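Local coordinates for cytochrome c (Pseudomonas aeruginosa, PDB 6RTE), which is NirN, the dihydro-heme d1 dehydrogenase of heme d1 biosynthesis, an eight-bladed beta-propeller enzyme that also carries a heme c, at residues L441-H451 against S464-Y475. Sequence-based numbering, arbitrary orientation.
Sequences LRPSPGKVAGH and SVWDRDGALVVY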
loop_
_atom_site.group_PDB
_atom_site.type_symbol
_atom_site.label_atom_id
_atom_site.label_comp_id
_atom_site.label_asym_id
_atom_site.label_seq_id
_atom_site.Cartn_x
_atom_site.Cartn_y
_atom_site.Cartn_z
ATOM N N LEU A 441 6.500 2.801 -23.305
ATOM C CA LEU A 441 5.770 1.545 -23.440
ATOM C C LEU A 441 4.282 1.814 -23.262
ATOM O O LEU A 441 3.879 2.446 -22.283
ATOM C CB LEU A 441 6.251 0.508 -22.412
ATOM C CG LEU A 441 7.667 -0.062 -22.562
ATOM C CD1 LEU A 441 7.939 -1.074 -21.465
ATOM C CD2 LEU A 441 7.871 -0.697 -23.922
ATOM N N ARG A 442 3.468 1.332 -24.203
ATOM C CA ARG A 442 2.030 1.603 -24.227
ATOM C C ARG A 442 1.281 0.286 -24.371
ATOM O O ARG A 442 0.770 -0.038 -25.454
ATOM C CB ARG A 442 1.676 2.568 -25.360
ATOM C CG ARG A 442 0.290 3.182 -25.255
ATOM C CD ARG A 442 0.079 4.236 -26.337
ATOM N NE ARG A 442 -1.261 4.818 -26.294
ATOM C CZ ARG A 442 -1.756 5.625 -27.229
ATOM N NH1 ARG A 442 -1.026 5.949 -28.288
ATOM N NH2 ARG A 442 -2.989 6.108 -27.110
ATOM N N PRO A 443 1.170 -0.490 -23.288
ATOM C CA PRO A 443 0.633 -1.856 -23.428
ATOM C C PRO A 443 -0.798 -1.906 -23.939
ATOM O O PRO A 443 -1.122 -2.758 -24.774
ATOM C CB PRO A 443 0.755 -2.424 -22.003
ATOM C CG PRO A 443 0.773 -1.233 -21.116
ATOM C CD PRO A 443 1.487 -0.159 -21.888
ATOM N N SER A 444 -1.665 -1.019 -23.461
ATOM C CA SER A 444 -3.068 -0.989 -23.863
ATOM C C SER A 444 -3.441 0.453 -24.170
ATOM O O SER A 444 -3.899 1.191 -23.284
ATOM C CB SER A 444 -3.972 -1.573 -22.779
ATOM O OG SER A 444 -3.868 -2.983 -22.741
ATOM N N PRO A 445 -3.264 0.897 -25.427
ATOM C CA PRO A 445 -3.571 2.294 -25.761
ATOM C C PRO A 445 -4.954 2.721 -25.294
ATOM O O PRO A 445 -5.960 2.096 -25.642
ATOM C CB PRO A 445 -3.451 2.317 -27.292
ATOM C CG PRO A 445 -2.456 1.245 -27.597
ATOM C CD PRO A 445 -2.711 0.163 -26.582
ATOM N N GLY A 446 -5.011 3.781 -24.490
ATOM C CA GLY A 446 -6.257 4.322 -24.008
ATOM C C GLY A 446 -6.596 3.963 -22.576
ATOM O O GLY A 446 -7.463 4.616 -21.977
ATOM N N LYS A 447 -5.946 2.949 -22.016
ATOM C CA LYS A 447 -6.257 2.469 -20.682
ATOM C C LYS A 447 -5.150 2.853 -19.711
ATOM O O LYS A 447 -4.007 3.111 -20.098
ATOM C CB LYS A 447 -6.449 0.951 -20.684
ATOM C CG LYS A 447 -7.460 0.501 -21.714
ATOM C CD LYS A 447 -7.971 -0.884 -21.423
ATOM C CE LYS A 447 -8.996 -1.284 -22.454
ATOM N NZ LYS A 447 -9.655 -2.549 -22.075
ATOM N N VAL A 448 -5.508 2.893 -18.432
ATOM C CA VAL A 448 -4.565 3.337 -17.416
ATOM C C VAL A 448 -3.478 2.278 -17.267
ATOM O O VAL A 448 -3.757 1.108 -16.985
ATOM C CB VAL A 448 -5.283 3.620 -16.088
ATOM C CG1 VAL A 448 -6.207 2.487 -15.734
ATOM C CG2 VAL A 448 -4.276 3.861 -14.967
ATOM N N ALA A 449 -2.233 2.686 -17.488
ATOM C CA ALA A 449 -1.067 1.832 -17.313
ATOM C C ALA A 449 -0.255 2.357 -16.140
ATOM O O ALA A 449 -0.010 3.561 -16.036
ATOM C CB ALA A 449 -0.216 1.807 -18.583
ATOM N N GLY A 450 0.160 1.459 -15.253
ATOM C CA GLY A 450 0.933 1.890 -14.109
ATOM C C GLY A 450 1.475 0.759 -13.270
ATOM O O GLY A 450 0.872 -0.309 -13.193
ATOM N N HIS A 451 2.622 1.011 -12.639
ATOM C CA HIS A 451 3.301 0.113 -11.712
ATOM C C HIS A 451 4.109 -0.960 -12.430
ATOM O O HIS A 451 3.581 -1.697 -13.272
ATOM C CB HIS A 451 2.341 -0.575 -10.749
ATOM C CG HIS A 451 3.048 -1.333 -9.669
ATOM N ND1 HIS A 451 3.512 -2.618 -9.843
ATOM C CD2 HIS A 451 3.409 -0.972 -8.413
ATOM C CE1 HIS A 451 4.111 -3.025 -8.734
ATOM N NE2 HIS A 451 4.059 -2.045 -7.855
ATOM N N SER A 464 1.133 -3.258 -15.219
ATOM C CA SER A 464 -0.287 -3.429 -14.936
ATOM C C SER A 464 -1.124 -2.466 -15.766
ATOM O O SER A 464 -0.881 -1.251 -15.756
ATOM C CB SER A 464 -0.574 -3.212 -13.449
ATOM O OG SER A 464 -0.077 -4.276 -12.659
ATOM N N VAL A 465 -2.114 -3.004 -16.473
ATOM C CA VAL A 465 -3.167 -2.205 -17.094
ATOM C C VAL A 465 -4.348 -2.209 -16.129
ATOM O O VAL A 465 -5.023 -3.235 -15.966
ATOM C CB VAL A 465 -3.561 -2.751 -18.472
ATOM C CG1 VAL A 465 -4.681 -1.908 -19.081
ATOM C CG2 VAL A 465 -2.357 -2.778 -19.393
ATOM N N TRP A 466 -4.591 -1.065 -15.480
ATOM C CA TRP A 466 -5.555 -0.957 -14.382
ATOM C C TRP A 466 -6.953 -0.745 -14.963
ATOM O O TRP A 466 -7.519 0.350 -14.935
ATOM C CB TRP A 466 -5.196 0.200 -13.452
ATOM C CG TRP A 466 -3.892 0.115 -12.720
ATOM C CD1 TRP A 466 -2.643 -0.023 -13.261
ATOM C CD2 TRP A 466 -3.707 0.215 -11.303
ATOM N NE1 TRP A 466 -1.694 -0.036 -12.262
ATOM C CE2 TRP A 466 -2.321 0.108 -11.052
ATOM C CE3 TRP A 466 -4.580 0.372 -10.222
ATOM C CZ2 TRP A 466 -1.791 0.155 -9.765
ATOM C CZ3 TRP A 466 -4.051 0.415 -8.946
ATOM C CH2 TRP A 466 -2.670 0.312 -8.728
ATOM N N ASP A 467 -7.535 -1.822 -15.481
ATOM C CA ASP A 467 -8.818 -1.712 -16.166
ATOM C C ASP A 467 -9.626 -2.975 -15.911
ATOM O O ASP A 467 -9.065 -4.054 -15.706
ATOM C CB ASP A 467 -8.605 -1.480 -17.666
ATOM C CG ASP A 467 -9.893 -1.134 -18.397
ATOM O OD1 ASP A 467 -10.642 -2.068 -18.747
ATOM O OD2 ASP A 467 -10.157 0.072 -18.611
ATOM N N ARG A 468 -10.954 -2.830 -15.905
ATOM C CA ARG A 468 -11.813 -4.006 -15.811
ATOM C C ARG A 468 -11.416 -5.026 -16.870
ATOM O O ARG A 468 -11.351 -6.233 -16.599
ATOM C CB ARG A 468 -13.280 -3.612 -15.964
ATOM N N ASP A 469 -11.129 -4.547 -18.077
ATOM C CA ASP A 469 -10.522 -5.357 -19.131
ATOM C C ASP A 469 -9.011 -5.123 -19.148
ATOM O O ASP A 469 -8.422 -4.706 -20.146
ATOM C CB ASP A 469 -11.161 -5.014 -20.474
ATOM C CG ASP A 469 -10.851 -6.031 -21.556
ATOM O OD1 ASP A 469 -11.784 -6.750 -21.974
ATOM O OD2 ASP A 469 -9.683 -6.112 -21.994
ATOM N N GLY A 470 -8.383 -5.393 -17.998
ATOM C CA GLY A 470 -6.980 -5.113 -17.799
ATOM C C GLY A 470 -6.104 -6.331 -18.028
ATOM O O GLY A 470 -6.554 -7.385 -18.485
ATOM N N ALA A 471 -4.823 -6.177 -17.691
ATOM C CA ALA A 471 -3.847 -7.210 -18.009
ATOM C C ALA A 471 -2.557 -6.992 -17.237
ATOM O O ALA A 471 -2.187 -5.859 -16.914
ATOM C CB ALA A 471 -3.539 -7.240 -19.512
ATOM N N LEU A 472 -1.890 -8.108 -16.947
ATOM C CA LEU A 472 -0.487 -8.137 -16.551
ATOM C C LEU A 472 0.329 -8.384 -17.820
ATOM O O LEU A 472 0.214 -9.451 -18.434
ATOM C CB LEU A 472 -0.265 -9.238 -15.515
ATOM C CG LEU A 472 1.043 -9.324 -14.734
ATOM C CD1 LEU A 472 1.276 -8.065 -13.944
ATOM C CD2 LEU A 472 1.011 -10.535 -13.801
ATOM N N VAL A 473 1.132 -7.401 -18.226
ATOM C CA VAL A 473 1.881 -7.464 -19.478
ATOM C C VAL A 473 3.356 -7.650 -19.160
ATOM O O VAL A 473 3.957 -6.826 -18.450
ATOM C CB VAL A 473 1.670 -6.205 -20.336
ATOM C CG1 VAL A 473 2.196 -6.438 -21.758
ATOM C CG2 VAL A 473 0.205 -5.821 -20.357
ATOM N N VAL A 474 3.938 -8.727 -19.695
ATOM C CA VAL A 474 5.330 -9.090 -19.453
ATOM C C VAL A 474 6.173 -8.553 -20.600
ATOM O O VAL A 474 5.843 -8.764 -21.772
ATOM C CB VAL A 474 5.495 -10.614 -19.321
ATOM C CG1 VAL A 474 6.942 -10.987 -18.952
ATOM C CG2 VAL A 474 4.520 -11.164 -18.288
ATOM N N TYR A 475 7.262 -7.865 -20.260
ATOM C CA TYR A 475 8.172 -7.275 -21.226
ATOM C C TYR A 475 9.585 -7.785 -20.988
ATOM O O TYR A 475 10.015 -7.926 -19.841
ATOM C CB TYR A 475 8.195 -5.746 -21.123
ATOM C CG TYR A 475 6.981 -5.041 -21.672
ATOM C CD1 TYR A 475 5.824 -4.921 -20.917
ATOM C CD2 TYR A 475 7.004 -4.466 -22.933
ATOM C CE1 TYR A 475 4.715 -4.264 -21.412
ATOM C CE2 TYR A 475 5.899 -3.805 -23.437
ATOM C CZ TYR A 475 4.758 -3.709 -22.669
ATOM O OH TYR A 475 3.656 -3.055 -23.161
#
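Trp466 reaches the Gly450 carbonyl with its indole nitrogen, NE1 to O 2.7 Å. The oxygen lies exactly in the indole plane, yet the N-H comes in 51° out of the carbonyl plane, not on a lone pair. Beside this bond Ala449 and Val465 face each other as an antiparallel non-hydrogen-bonded pair, flanked by Gly450 N to Ser464 O at 2.9 Å and Trp466 N to Val448 O at 2.8 Å. On the buried side Tyr475 lies against the end of strand 437-441. Leu441 sets CD1 over one ring face, 4.0 Å from the centroid, while Pro443 comes to the ring's edge near the hydroxyl and rests CB on Val473 CG2. Val465 comes next: its CG2 faces Pro443 CG, and its CG1, swung anti to the backbone N (chi1 179°), meets Lys447 CB. These residues belong to an eight-bladed beta-propeller: 449-454 and 460-465 are the first two strands of a four-stranded blade, and the loop from Arg442 on leads in from the previous blade, whose outermost strand ends at Leu441. Toward solvent the contact becomes looser and ionic. The extended Lys447 chain crosses Asp467 at about a right angle, and its NZ bonds Asp469 O at 3.1 Å, with longer salt bridges to both aspartates. Asp467 OD1 also accepts Asp469 N at 2.6 Å, an Asx turn that holds the carboxylate beside the lysine.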